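Local coordinates for protein trans-4-hydroxy-L-proline dehydratase (Clostridioides difficile 70-100-2010, PDB 6VXC) that uses a glycyl radical to dehydrate trans-4-hydroxy-L-proline to (S)-1-pyrroline-5-carboxylate in the anaerobic breakdown of hydroxyproline, at residues Y519-K524 against T648-V653; I523-N528 against G656-D661; V530-C535 against N566-Q571. All blocks are in the same frame, centred on the assembly; numbering follows the deposited sequence.

Contact 1. Residues Y519-K524 against T648-V653; sequences YMIDIK and TGRPTV
Arg650 reaches from a loop to the helical residues Ile521 and Asp522, and its guanidinium group carries nearly all of the contact. CB already points at the helix, and CG lies anti to the carbonyl carbon (chi1 -64°), after which the chain runs extended to NE. This straight reach spans the gap between the backbones, since the nearest pair of CA atoms, those of Asp522 and Arg650, is 10.1 Å apart. The aliphatic part of the arm passes Ile525, one helical turn beyond Ile521. At NE the polar end begins: NE of Arg650 is 3.8 Å from CG2 of Ile521, a methyl lying over one face of the guanidinium, offset toward its rim, and NH2 of Arg650 is 3.7 Å from CG2 of Ile521.

The two terminal nitrogens converge on a single carboxylate oxygen in a salt bridge. NH1 of Arg650 is 2.9 Å from OD1 of Asp522, and NH2 of Arg650 donates to the same OD1 over an equal 2.9 Å, each N-H bent to 145°. OD1 sits in the guanidinium plane, yet the carboxylate is turned 74° from that plane: NH1 meets the oxygen almost in line with its C-O bond, whereas NH2 arrives from above the carboxylate. NH2 forms a second salt bridge with Glu646, so the positive charge is probably balanced by two carboxylates.

Glu646 belongs to helix 630-647, and the loop that follows leads into strand 657-661. Arg650 thus ties this helix-to-strand connection to helix 506-538, whose Ile521 also packs on Met471 of strand 463-472.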
ATOM      1  N   TYR A 519      -3.370   6.852 -25.743  1.00 13.17           N
ATOM      2  CA  TYR A 519      -2.571   5.740 -26.246  1.00 13.11           C
ATOM      3  C   TYR A 519      -1.883   4.997 -25.108  1.00 13.44           C
ATOM      4  O   TYR A 519      -1.901   3.764 -25.050  1.00 11.11           O
ATOM      5  CB  TYR A 519      -1.541   6.266 -27.236  1.00 14.79           C
ATOM      6  CG  TYR A 519      -0.596   5.218 -27.785  1.00 14.26           C
ATOM      7  CD1 TYR A 519      -1.051   4.233 -28.655  1.00 16.99           C
ATOM      8  CD2 TYR A 519       0.751   5.243 -27.467  1.00 14.73           C
ATOM      9  CE1 TYR A 519      -0.189   3.292 -29.178  1.00 17.60           C
ATOM     10  CE2 TYR A 519       1.626   4.309 -27.980  1.00 17.09           C
ATOM     11  CZ  TYR A 519       1.150   3.331 -28.836  1.00 20.76           C
ATOM     12  OH  TYR A 519       2.008   2.394 -29.356  1.00 22.56           O
ATOM     13  N   MET A 520      -1.268   5.740 -24.184  1.00 13.14           N
ATOM     14  CA  MET A 520      -0.519   5.086 -23.115  1.00 11.97           C
ATOM     15  C   MET A 520      -1.455   4.328 -22.172  1.00 10.79           C
ATOM     16  O   MET A 520      -1.114   3.238 -21.690  1.00 11.45           O
ATOM     17  CB  MET A 520       0.319   6.133 -22.369  1.00 13.76           C
ATOM     18  CG  MET A 520       1.475   5.570 -21.537  1.00 19.73           C
ATOM     19  SD  MET A 520       2.593   4.474 -22.455  1.00 19.86           S
ATOM     20  CE  MET A 520       3.008   5.545 -23.816  1.00 14.84           C
ATOM     21  N   ILE A 521      -2.634   4.890 -21.897  1.00 11.98           N
ATOM     22  CA  ILE A 521      -3.616   4.178 -21.085  1.00  8.90           C
ATOM     23  C   ILE A 521      -4.113   2.929 -21.823  1.00 11.02           C
ATOM     24  O   ILE A 521      -4.248   1.852 -21.229  1.00 11.21           O
ATOM     25  CB  ILE A 521      -4.774   5.115 -20.683  1.00 11.14           C
ATOM     26  CG1 ILE A 521      -4.268   6.295 -19.823  1.00 12.13           C
ATOM     27  CG2 ILE A 521      -5.858   4.338 -19.932  1.00  9.98           C
ATOM     28  CD1 ILE A 521      -3.482   5.878 -18.605  1.00 12.36           C
ATOM     29  N   ASP A 522      -4.382   3.046 -23.126  1.00 12.13           N
ATOM     30  CA  ASP A 522      -4.773   1.863 -23.894  1.00 13.00           C
ATOM     31  C   ASP A 522      -3.721   0.759 -23.776  1.00 11.19           C
ATOM     32  O   ASP A 522      -4.060  -0.411 -23.577  1.00 12.46           O
ATOM     33  CB  ASP A 522      -4.992   2.226 -25.364  1.00 11.69           C
ATOM     34  CG  ASP A 522      -6.402   2.720 -25.659  1.00 12.99           C
ATOM     35  OD1 ASP A 522      -7.267   2.697 -24.764  1.00 16.08           O
ATOM     36  OD2 ASP A 522      -6.648   3.127 -26.817  1.00 16.46           O
ATOM     37  N   ILE A 523      -2.437   1.117 -23.895  1.00 13.38           N
ATOM     38  CA  ILE A 523      -1.365   0.125 -23.777  1.00 10.56           C
ATOM     39  C   ILE A 523      -1.398  -0.540 -22.406  1.00 12.08           C
ATOM     40  O   ILE A 523      -1.280  -1.765 -22.287  1.00 15.15           O
ATOM     41  CB  ILE A 523       0.005   0.773 -24.037  1.00 10.77           C
ATOM     42  CG1 ILE A 523       0.169   1.127 -25.505  1.00 14.61           C
ATOM     43  CG2 ILE A 523       1.144  -0.143 -23.561  1.00 11.90           C
ATOM     44  CD1 ILE A 523       1.488   1.834 -25.765  1.00 20.85           C
ATOM     45  N   LYS A 524      -1.494   0.275 -21.349  1.00 13.03           N
ATOM     46  CA  LYS A 524      -1.481  -0.242 -19.981  1.00 12.19           C
ATOM     47  C   LYS A 524      -2.677  -1.152 -19.721  1.00 11.15           C
ATOM     48  O   LYS A 524      -2.542  -2.212 -19.109  1.00 13.62           O
ATOM     49  CB  LYS A 524      -1.463   0.923 -18.989  1.00 12.79           C
ATOM     50  CG  LYS A 524      -1.599   0.537 -17.515  1.00 14.04           C
ATOM     51  CD  LYS A 524      -0.438  -0.324 -17.040  1.00 11.71           C
ATOM     52  CE  LYS A 524      -0.492  -0.522 -15.524  1.00 12.21           C
ATOM     53  NZ  LYS A 524       0.395  -1.619 -15.062  1.00 11.23           N
ATOM     54  N   THR A 648     -11.526   6.111 -16.109  1.00 13.13           N
ATOM     55  CA  THR A 648     -12.654   5.662 -15.291  1.00 11.13           C
ATOM     56  C   THR A 648     -13.789   5.041 -16.115  1.00 11.33           C
ATOM     57  O   THR A 648     -14.258   5.617 -17.100  1.00 12.00           O
ATOM     58  CB  THR A 648     -13.204   6.841 -14.484  1.00 10.95           C
ATOM     59  OG1 THR A 648     -12.155   7.433 -13.710  1.00 12.31           O
ATOM     60  CG2 THR A 648     -14.322   6.383 -13.561  1.00 11.52           C
ATOM     61  N   GLY A 649     -14.292   3.902 -15.656  1.00 14.11           N
ATOM     62  CA  GLY A 649     -15.408   3.258 -16.312  1.00 16.46           C
ATOM     63  C   GLY A 649     -15.019   2.235 -17.353  1.00 16.22           C
ATOM     64  O   GLY A 649     -15.892   1.537 -17.866  1.00 15.10           O
ATOM     65  N   ARG A 650     -13.744   2.129 -17.693  1.00 13.55           N
ATOM     66  CA  ARG A 650     -13.331   1.021 -18.527  1.00 14.57           C
ATOM     67  C   ARG A 650     -13.604  -0.284 -17.781  1.00 14.50           C
ATOM     68  O   ARG A 650     -13.348  -0.366 -16.581  1.00 15.00           O
ATOM     69  CB  ARG A 650     -11.846   1.106 -18.866  1.00 13.28           C
ATOM     70  CG  ARG A 650     -11.432   2.288 -19.695  1.00 14.19           C
ATOM     71  CD  ARG A 650      -9.937   2.252 -19.823  1.00 13.12           C
ATOM     72  NE  ARG A 650      -9.431   3.322 -20.671  1.00 14.79           N
ATOM     73  CZ  ARG A 650      -8.870   3.147 -21.865  1.00 14.71           C
ATOM     74  NH1 ARG A 650      -8.744   1.930 -22.375  1.00 16.18           N
ATOM     75  NH2 ARG A 650      -8.423   4.195 -22.538  1.00 12.92           N
ATOM     76  N   PRO A 651     -14.091  -1.321 -18.462  1.00 13.23           N
ATOM     77  CA  PRO A 651     -14.408  -2.581 -17.771  1.00 10.31           C
ATOM     78  C   PRO A 651     -13.159  -3.354 -17.375  1.00 12.03           C
ATOM     79  O   PRO A 651     -12.131  -3.298 -18.042  1.00 12.89           O
ATOM     80  CB  PRO A 651     -15.221  -3.368 -18.810  1.00 12.24           C
ATOM     81  CG  PRO A 651     -14.929  -2.715 -20.145  1.00 16.16           C
ATOM     82  CD  PRO A 651     -14.167  -1.436 -19.927  1.00 13.99           C
ATOM     83  N   THR A 652     -13.259  -4.075 -16.267  1.00 12.10           N
ATOM     84  CA  THR A 652     -12.277  -5.081 -15.896  1.00 12.32           C
ATOM     85  C   THR A 652     -12.753  -6.456 -16.365  1.00 13.67           C
ATOM     86  O   THR A 652     -13.933  -6.658 -16.640  1.00 14.54           O
ATOM     87  CB  THR A 652     -12.051  -5.114 -14.382  1.00 12.16           C
ATOM     88  OG1 THR A 652     -13.231  -5.627 -13.749  1.00 13.94           O
ATOM     89  CG2 THR A 652     -11.696  -3.696 -13.831  1.00 13.65           C
ATOM     90  N   VAL A 653     -11.818  -7.407 -16.415  1.00 12.62           N
ATOM     91  CA  VAL A 653     -12.146  -8.733 -16.945  1.00 18.62           C
ATOM     92  C   VAL A 653     -13.190  -9.408 -16.075  1.00 20.05           C
ATOM     93  O   VAL A 653     -14.134 -10.018 -16.578  1.00 20.94           O
ATOM     94  CB  VAL A 653     -10.885  -9.603 -17.070  1.00 13.24           C
ATOM     95  CG1 VAL A 653     -11.256 -11.035 -17.462  1.00 17.72           C
ATOM     96  CG2 VAL A 653      -9.940  -9.015 -18.097  1.00 17.26           C
TER

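Contact 2. Residues I523-N528 against G656-D661; sequences IKIEGN and GEYRVD
Ile525 and Asn528, one helical turn apart on helix 506-538, both meet the ring of Tyr658, which projects from strand 657-661 toward them. The apolar part is a CH-pi contact. CD1 of Ile525 stands 3.6 Å from the centroid of the Tyr658 ring, only 6° off its normal, and is therefore almost equally far from all six ring carbons. The two side chains approach from opposite directions, and chi2 of -84° swings CD1 over the ring.

Polar contact is confined to the phenol oxygen. ND2 of Asn528 donates a weak hydrogen bond to OH of Tyr658, 3.1 Å long and bent to 135°, while the amide lies nearly parallel to the ring. ND2 also makes a weak bond to OG1 of Thr468 on strand 463-472. CB of Asn528 is 3.0 Å from OH of Tyr658, a close approach. At the other end of the amide, NZ of Lys524 makes a weak bond of 3.3 Å to OD1 of Asn528; NZ also forms a salt bridge with Glu171 and bonds to the carbonyl oxygens of Thr170 and Thr468.

A separate ion pair lies within the strand, where NH2 of Arg659 reaches OE2 of Glu657 at 2.8 Å, on the face turned from that of Tyr658.

Tyr658 also touches Val647 of helix 630-647 and Arg568 of the adjoining strand. A helix packed on one face of parallel strands is the alpha/beta layering of the glycyl radical enzyme barrel, and here Tyr658 bridges the two layers.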
ATOM      1  N   ILE A 523      -2.437   1.117 -23.895  1.00 13.38           N
ATOM      2  CA  ILE A 523      -1.365   0.125 -23.777  1.00 10.56           C
ATOM      3  C   ILE A 523      -1.398  -0.540 -22.406  1.00 12.08           C
ATOM      4  O   ILE A 523      -1.280  -1.765 -22.287  1.00 15.15           O
ATOM      5  CB  ILE A 523       0.005   0.773 -24.037  1.00 10.77           C
ATOM      6  CG1 ILE A 523       0.169   1.127 -25.505  1.00 14.61           C
ATOM      7  CG2 ILE A 523       1.144  -0.143 -23.561  1.00 11.90           C
ATOM      8  CD1 ILE A 523       1.488   1.834 -25.765  1.00 20.85           C
ATOM      9  N   LYS A 524      -1.494   0.275 -21.349  1.00 13.03           N
ATOM     10  CA  LYS A 524      -1.481  -0.242 -19.981  1.00 12.19           C
ATOM     11  C   LYS A 524      -2.677  -1.152 -19.721  1.00 11.15           C
ATOM     12  O   LYS A 524      -2.542  -2.212 -19.109  1.00 13.62           O
ATOM     13  CB  LYS A 524      -1.463   0.923 -18.989  1.00 12.79           C
ATOM     14  CG  LYS A 524      -1.599   0.537 -17.515  1.00 14.04           C
ATOM     15  CD  LYS A 524      -0.438  -0.324 -17.040  1.00 11.71           C
ATOM     16  CE  LYS A 524      -0.492  -0.522 -15.524  1.00 12.21           C
ATOM     17  NZ  LYS A 524       0.395  -1.619 -15.062  1.00 11.23           N
ATOM     18  N   ILE A 525      -3.860  -0.731 -20.156  1.00 12.02           N
ATOM     19  CA  ILE A 525      -5.082  -1.481 -19.888  1.00 12.56           C
ATOM     20  C   ILE A 525      -5.055  -2.832 -20.597  1.00 12.59           C
ATOM     21  O   ILE A 525      -5.462  -3.850 -20.034  1.00 12.48           O
ATOM     22  CB  ILE A 525      -6.310  -0.648 -20.316  1.00 14.97           C
ATOM     23  CG1 ILE A 525      -6.421   0.659 -19.516  1.00 15.48           C
ATOM     24  CG2 ILE A 525      -7.586  -1.461 -20.181  1.00 16.31           C
ATOM     25  CD1 ILE A 525      -7.108   0.533 -18.195  1.00 15.55           C
ATOM     26  N   GLU A 526      -4.567  -2.868 -21.837  1.00 13.06           N
ATOM     27  CA  GLU A 526      -4.480  -4.141 -22.553  1.00 14.06           C
ATOM     28  C   GLU A 526      -3.581  -5.129 -21.820  1.00 12.75           C
ATOM     29  O   GLU A 526      -3.945  -6.291 -21.640  1.00 14.10           O
ATOM     30  CB  GLU A 526      -3.991  -3.918 -23.985  1.00 14.11           C
ATOM     31  CG  GLU A 526      -3.656  -5.215 -24.697  1.00 19.64           C
ATOM     32  CD  GLU A 526      -3.413  -5.043 -26.200  1.00 26.61           C
ATOM     33  OE1 GLU A 526      -3.221  -3.898 -26.660  1.00 29.56           O
ATOM     34  OE2 GLU A 526      -3.374  -6.073 -26.906  1.00 29.82           O
ATOM     35  N   GLY A 527      -2.409  -4.677 -21.376  1.00 13.44           N
ATOM     36  CA  GLY A 527      -1.577  -5.524 -20.538  1.00 12.92           C
ATOM     37  C   GLY A 527      -2.265  -5.905 -19.237  1.00 12.51           C
ATOM     38  O   GLY A 527      -2.223  -7.062 -18.820  1.00 12.89           O
ATOM     39  N   ASN A 528      -2.920  -4.939 -18.588  1.00 12.67           N
ATOM     40  CA  ASN A 528      -3.661  -5.234 -17.359  1.00 11.78           C
ATOM     41  C   ASN A 528      -4.669  -6.362 -17.564  1.00 11.53           C
ATOM     42  O   ASN A 528      -4.822  -7.227 -16.698  1.00 12.68           O
ATOM     43  CB  ASN A 528      -4.407  -3.991 -16.881  1.00 11.25           C
ATOM     44  CG  ASN A 528      -3.518  -2.991 -16.167  1.00 10.51           C
ATOM     45  OD1 ASN A 528      -2.317  -3.207 -15.988  1.00 11.96           O
ATOM     46  ND2 ASN A 528      -4.108  -1.851 -15.800  1.00 10.71           N
ATOM     47  N   GLY A 656     -15.843  -5.694 -12.904  1.00 16.13           N
ATOM     48  CA  GLY A 656     -15.813  -4.388 -12.295  1.00 13.06           C
ATOM     49  C   GLY A 656     -15.471  -3.305 -13.299  1.00 14.00           C
ATOM     50  O   GLY A 656     -15.700  -3.445 -14.506  1.00 12.22           O
ATOM     51  N   GLU A 657     -14.921  -2.197 -12.794  1.00 13.06           N
ATOM     52  CA  GLU A 657     -14.516  -1.096 -13.660  1.00 10.82           C
ATOM     53  C   GLU A 657     -13.238  -0.455 -13.134  1.00 13.19           C
ATOM     54  O   GLU A 657     -12.866  -0.611 -11.966  1.00 12.56           O
ATOM     55  CB  GLU A 657     -15.607  -0.033 -13.779  1.00 13.57           C
ATOM     56  CG  GLU A 657     -15.722   0.834 -12.553  1.00 16.52           C
ATOM     57  CD  GLU A 657     -16.745   1.965 -12.685  1.00 20.01           C
ATOM     58  OE1 GLU A 657     -17.402   2.077 -13.749  1.00 20.10           O
ATOM     59  OE2 GLU A 657     -16.892   2.736 -11.705  1.00 19.10           O
ATOM     60  N   TYR A 658     -12.575   0.285 -14.021  1.00 11.42           N
ATOM     61  CA  TYR A 658     -11.389   1.042 -13.667  1.00 11.88           C
ATOM     62  C   TYR A 658     -11.774   2.366 -13.030  1.00 11.29           C
ATOM     63  O   TYR A 658     -12.808   2.963 -13.358  1.00 11.73           O
ATOM     64  CB  TYR A 658     -10.505   1.302 -14.896  1.00 11.70           C
ATOM     65  CG  TYR A 658      -9.561   0.172 -15.122  1.00 13.22           C
ATOM     66  CD1 TYR A 658      -9.964  -0.954 -15.833  1.00 11.75           C
ATOM     67  CD2 TYR A 658      -8.287   0.191 -14.579  1.00 11.82           C
ATOM     68  CE1 TYR A 658      -9.122  -2.000 -16.019  1.00 11.98           C
ATOM     69  CE2 TYR A 658      -7.423  -0.872 -14.761  1.00 10.13           C
ATOM     70  CZ  TYR A 658      -7.856  -1.963 -15.484  1.00 12.33           C
ATOM     71  OH  TYR A 658      -7.019  -3.023 -15.663  1.00 15.24           O
ATOM     72  N   ARG A 659     -10.951   2.793 -12.081  1.00 12.61           N
ATOM     73  CA  ARG A 659     -11.076   4.093 -11.446  1.00  9.07           C
ATOM     74  C   ARG A 659      -9.673   4.654 -11.218  1.00 10.94           C
ATOM     75  O   ARG A 659      -8.667   4.017 -11.523  1.00 10.72           O
ATOM     76  CB  ARG A 659     -11.883   4.001 -10.143  1.00  9.81           C
ATOM     77  CG  ARG A 659     -13.306   3.401 -10.323  1.00 12.45           C
ATOM     78  CD  ARG A 659     -14.165   3.520  -9.060  1.00 11.11           C
ATOM     79  NE  ARG A 659     -14.485   4.918  -8.794  1.00 11.71           N
ATOM     80  CZ  ARG A 659     -15.376   5.628  -9.479  1.00 13.25           C
ATOM     81  NH1 ARG A 659     -15.595   6.903  -9.163  1.00 13.15           N
ATOM     82  NH2 ARG A 659     -16.067   5.058 -10.462  1.00 11.18           N
ATOM     83  N   VAL A 660      -9.604   5.835 -10.622  1.00  9.37           N
ATOM     84  CA  VAL A 660      -8.387   6.626 -10.614  1.00  9.93           C
ATOM     85  C   VAL A 660      -8.024   6.964  -9.171  1.00 11.74           C
ATOM     86  O   VAL A 660      -8.913   7.177  -8.342  1.00 12.61           O
ATOM     87  CB  VAL A 660      -8.639   7.867 -11.501  1.00 13.49           C
ATOM     88  CG1 VAL A 660      -8.304   9.144 -10.845  1.00 16.21           C
ATOM     89  CG2 VAL A 660      -8.018   7.674 -12.918  1.00 11.83           C
ATOM     90  N   ASP A 661      -6.722   6.943  -8.858  1.00 13.95           N
ATOM     91  CA  ASP A 661      -6.195   7.485  -7.606  1.00 12.99           C
ATOM     92  C   ASP A 661      -4.843   8.150  -7.882  1.00 13.71           C
ATOM     93  O   ASP A 661      -4.292   8.044  -8.982  1.00 15.29           O
ATOM     94  CB  ASP A 661      -6.108   6.403  -6.493  1.00 10.29           C
ATOM     95  CG  ASP A 661      -5.250   5.199  -6.868  1.00 13.62           C
ATOM     96  OD1 ASP A 661      -4.432   5.329  -7.792  1.00 17.19           O
ATOM     97  OD2 ASP A 661      -5.379   4.110  -6.220  1.00 14.25           O
TER

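Contact 3. Residues V530-C535 against N566-Q571; sequences VIENIC and NTRYIQ
Glu532 lies flat against Arg568 where helix 506-538 covers strand 565-573. This is the long helix within the connection between the parallel neighbours 463-472 and 565-573, an elaborated beta-alpha-beta crossover; 565-573 is the middle strand of the three, in keeping with the alpha/beta barrel of glycyl radical enzymes.

Stacking is the main interaction. The carboxylate and guanidinium planes are only 4° apart, and CG of Glu532 sits over the centre of the guanidinium, with CG of Glu532 3.7 Å from CZ of Arg568. CB of Glu532 extends the cover toward the rim, 3.9 Å from NH2 of Arg568. Two torsions bring the groups together: the glutamate starts with CG opposite its backbone N (chi1 -169°) and remains extended, whereas the arginine bends at chi3 (140°), which turns its flat end across the glutamate chain.

The electrostatic part is looser. OE1 of Glu532 is 3.7 Å from NE of Arg568, a long salt bridge in which the oxygen stands well out of the guanidinium plane, so charge attracts charge without an N-H directed at it. The directed bonds to the carboxylate come from elsewhere: OE1 accepts from the backbone N of Val653 and OE2 from that of Cys654. This pair of amides fixes the buried carboxylate in place, and the nearby arginine would probably help to stabilise its negative charge.

Backbone bonds of Arg568 to Glu657 and Arg659 join its strand to 657-661. It lies about 11 Å, side chain to side chain, from Glu456, the proton acceptor inferred from relatives. The closest approach across the pair is made by a methylene, with CD of Arg568 3.6 Å from OE1 of Glu532.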
ATOM      1  N   VAL A 530      -4.738  -8.867 -19.780  1.00 13.77           N
ATOM      2  CA  VAL A 530      -3.990 -10.121 -19.820  1.00 12.39           C
ATOM      3  C   VAL A 530      -3.573 -10.538 -18.415  1.00 13.32           C
ATOM      4  O   VAL A 530      -3.687 -11.710 -18.036  1.00 14.31           O
ATOM      5  CB  VAL A 530      -2.771  -9.992 -20.754  1.00 15.23           C
ATOM      6  CG1 VAL A 530      -1.844 -11.196 -20.602  1.00 12.30           C
ATOM      7  CG2 VAL A 530      -3.226  -9.850 -22.216  1.00 13.42           C
ATOM      8  N   ILE A 531      -3.032  -9.592 -17.639  1.00 12.98           N
ATOM      9  CA  ILE A 531      -2.531  -9.908 -16.301  1.00 11.23           C
ATOM     10  C   ILE A 531      -3.665 -10.311 -15.371  1.00 11.72           C
ATOM     11  O   ILE A 531      -3.511 -11.212 -14.536  1.00 13.68           O
ATOM     12  CB  ILE A 531      -1.713  -8.720 -15.747  1.00 13.01           C
ATOM     13  CG1 ILE A 531      -0.414  -8.596 -16.542  1.00 13.98           C
ATOM     14  CG2 ILE A 531      -1.432  -8.870 -14.249  1.00 11.52           C
ATOM     15  CD1 ILE A 531       0.277  -7.289 -16.359  1.00 11.86           C
ATOM     16  N   GLU A 532      -4.818  -9.655 -15.496  1.00 11.04           N
ATOM     17  CA  GLU A 532      -5.961 -10.024 -14.681  1.00 10.14           C
ATOM     18  C   GLU A 532      -6.365 -11.479 -14.929  1.00 15.39           C
ATOM     19  O   GLU A 532      -6.677 -12.211 -13.984  1.00 14.15           O
ATOM     20  CB  GLU A 532      -7.129  -9.085 -14.975  1.00 12.41           C
ATOM     21  CG  GLU A 532      -8.266  -9.222 -13.994  1.00 14.05           C
ATOM     22  CD  GLU A 532      -9.397  -8.238 -14.214  1.00 15.37           C
ATOM     23  OE1 GLU A 532      -9.251  -7.301 -15.038  1.00 14.20           O
ATOM     24  OE2 GLU A 532     -10.431  -8.422 -13.541  1.00 17.33           O
ATOM     25  N   ASN A 533      -6.351 -11.916 -16.193  1.00 11.56           N
ATOM     26  CA  ASN A 533      -6.633 -13.317 -16.504  1.00 12.78           C
ATOM     27  C   ASN A 533      -5.619 -14.250 -15.868  1.00 11.59           C
ATOM     28  O   ASN A 533      -5.979 -15.278 -15.293  1.00 14.92           O
ATOM     29  CB  ASN A 533      -6.642 -13.522 -18.013  1.00 11.90           C
ATOM     30  CG  ASN A 533      -7.936 -13.130 -18.624  1.00 11.83           C
ATOM     31  OD1 ASN A 533      -8.873 -13.913 -18.624  1.00 16.42           O
ATOM     32  ND2 ASN A 533      -8.009 -11.924 -19.154  1.00 11.52           N
ATOM     33  N   ILE A 534      -4.340 -13.915 -15.997  1.00 13.64           N
ATOM     34  CA  ILE A 534      -3.280 -14.770 -15.479  1.00 12.93           C
ATOM     35  C   ILE A 534      -3.415 -14.937 -13.971  1.00 14.96           C
ATOM     36  O   ILE A 534      -3.343 -16.054 -13.448  1.00 16.50           O
ATOM     37  CB  ILE A 534      -1.904 -14.201 -15.876  1.00 12.25           C
ATOM     38  CG1 ILE A 534      -1.671 -14.371 -17.382  1.00 13.61           C
ATOM     39  CG2 ILE A 534      -0.800 -14.826 -15.049  1.00 12.38           C
ATOM     40  CD1 ILE A 534      -0.395 -13.694 -17.910  1.00 12.87           C
ATOM     41  N   CYS A 535      -3.658 -13.838 -13.250  1.00 14.03           N
ATOM     42  CA  CYS A 535      -3.803 -13.938 -11.798  1.00 12.38           C
ATOM     43  C   CYS A 535      -5.025 -14.757 -11.408  1.00 11.87           C
ATOM     44  O   CYS A 535      -4.957 -15.574 -10.491  1.00 15.46           O
ATOM     45  CB  CYS A 535      -3.873 -12.544 -11.172  1.00 17.59           C
ATOM     46  SG  CYS A 535      -2.317 -11.636 -11.368  1.00 17.88           S
ATOM     47  N   ASN A 566     -15.819  -4.811  -7.203  1.00 12.36           N
ATOM     48  CA  ASN A 566     -14.584  -5.046  -7.934  1.00 11.71           C
ATOM     49  C   ASN A 566     -14.195  -3.785  -8.682  1.00 11.01           C
ATOM     50  O   ASN A 566     -14.960  -3.268  -9.502  1.00 15.50           O
ATOM     51  CB  ASN A 566     -14.718  -6.245  -8.882  1.00 10.95           C
ATOM     52  CG  ASN A 566     -14.846  -7.549  -8.126  1.00 12.37           C
ATOM     53  OD1 ASN A 566     -13.849  -8.167  -7.763  1.00 13.34           O
ATOM     54  ND2 ASN A 566     -16.077  -7.951  -7.843  1.00 11.67           N
ATOM     55  N   THR A 567     -13.032  -3.263  -8.337  1.00 14.79           N
ATOM     56  CA  THR A 567     -12.461  -2.100  -8.990  1.00 13.26           C
ATOM     57  C   THR A 567     -10.981  -2.351  -9.230  1.00 10.75           C
ATOM     58  O   THR A 567     -10.354  -3.164  -8.554  1.00 12.46           O
ATOM     59  CB  THR A 567     -12.653  -0.821  -8.146  1.00 13.67           C
ATOM     60  OG1 THR A 567     -12.093  -1.037  -6.852  1.00 15.84           O
ATOM     61  CG2 THR A 567     -14.125  -0.470  -7.989  1.00 16.01           C
ATOM     62  N   ARG A 568     -10.432  -1.629 -10.204  1.00 12.22           N
ATOM     63  CA  ARG A 568      -9.013  -1.624 -10.523  1.00 10.54           C
ATOM     64  C   ARG A 568      -8.574  -0.181 -10.721  1.00 10.76           C
ATOM     65  O   ARG A 568      -9.338   0.642 -11.232  1.00 10.91           O
ATOM     66  CB  ARG A 568      -8.707  -2.434 -11.799  1.00 11.55           C
ATOM     67  CG  ARG A 568      -8.242  -3.861 -11.525  1.00 16.05           C
ATOM     68  CD  ARG A 568      -8.112  -4.722 -12.777  1.00 12.29           C
ATOM     69  NE  ARG A 568      -6.928  -5.570 -12.698  1.00 12.26           N
ATOM     70  CZ  ARG A 568      -6.800  -6.592 -11.855  1.00 10.99           C
ATOM     71  NH1 ARG A 568      -7.776  -6.883 -11.008  1.00 12.97           N
ATOM     72  NH2 ARG A 568      -5.698  -7.319 -11.858  1.00 10.98           N
ATOM     73  N   TYR A 569      -7.330   0.110 -10.342  1.00  9.69           N
ATOM     74  CA  TYR A 569      -6.810   1.464 -10.344  1.00 10.14           C
ATOM     75  C   TYR A 569      -5.513   1.547 -11.143  1.00 10.36           C
ATOM     76  O   TYR A 569      -4.721   0.605 -11.185  1.00 12.41           O
ATOM     77  CB  TYR A 569      -6.567   1.965  -8.895  1.00  9.79           C
ATOM     78  CG  TYR A 569      -7.844   2.213  -8.120  1.00 11.75           C
ATOM     79  CD1 TYR A 569      -8.512   1.180  -7.460  1.00 12.47           C
ATOM     80  CD2 TYR A 569      -8.420   3.478  -8.094  1.00 10.39           C
ATOM     81  CE1 TYR A 569      -9.697   1.420  -6.761  1.00 12.74           C
ATOM     82  CE2 TYR A 569      -9.584   3.715  -7.410  1.00 10.31           C
ATOM     83  CZ  TYR A 569     -10.220   2.691  -6.750  1.00 11.71           C
ATOM     84  OH  TYR A 569     -11.387   2.953  -6.079  1.00 13.91           O
ATOM     85  N   ILE A 570      -5.309   2.696 -11.772  1.00 11.14           N
ATOM     86  CA  ILE A 570      -4.004   3.134 -12.258  1.00 10.63           C
ATOM     87  C   ILE A 570      -3.643   4.396 -11.481  1.00 10.01           C
ATOM     88  O   ILE A 570      -4.460   5.311 -11.375  1.00 13.32           O
ATOM     89  CB  ILE A 570      -4.006   3.379 -13.780  1.00  8.82           C
ATOM     90  CG1 ILE A 570      -4.390   2.099 -14.542  1.00  8.00           C
ATOM     91  CG2 ILE A 570      -2.643   3.901 -14.250  1.00 11.26           C
ATOM     92  CD1 ILE A 570      -4.561   2.318 -16.011  1.00  9.49           C
ATOM     93  N   GLN A 571      -2.458   4.410 -10.882  1.00 12.09           N
ATOM     94  CA  GLN A 571      -2.069   5.465  -9.954  1.00 10.22           C
ATOM     95  C   GLN A 571      -1.383   6.623 -10.681  1.00 11.49           C
ATOM     96  O   GLN A 571      -0.285   6.466 -11.217  1.00 11.64           O
ATOM     97  CB  GLN A 571      -1.167   4.888  -8.863  1.00 11.12           C
ATOM     98  CG  GLN A 571      -1.691   3.620  -8.123  1.00 11.26           C
ATOM     99  CD  GLN A 571      -1.195   2.283  -8.658  1.00 10.57           C
ATOM    100  OE1 GLN A 571      -1.910   1.589  -9.378  1.00 12.93           O
ATOM    101  NE2 GLN A 571       0.037   1.934  -8.336  1.00 11.10           N
TER

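All three contacts use helix 506-538 and follow successive turns along it. Contact 1 is partly buried and rests on a loop, and there the chemistry is a directed two-nitrogen ion pair. Contacts 2 and 3 are buried and reach neighbouring strands of one parallel sheet: contact 2 relies on a methyl over a ring and a weak hydrogen bond, contact 3 on stacked charges with no hydrogen bond between them. The second segments are also joined to one another. Backbone N and O of Tyr658 in contact 2 probably bond to Arg650 and Gly649 of contact 1, and the loop of contact 1 also supplies backbone amides to the carboxylate of contact 3.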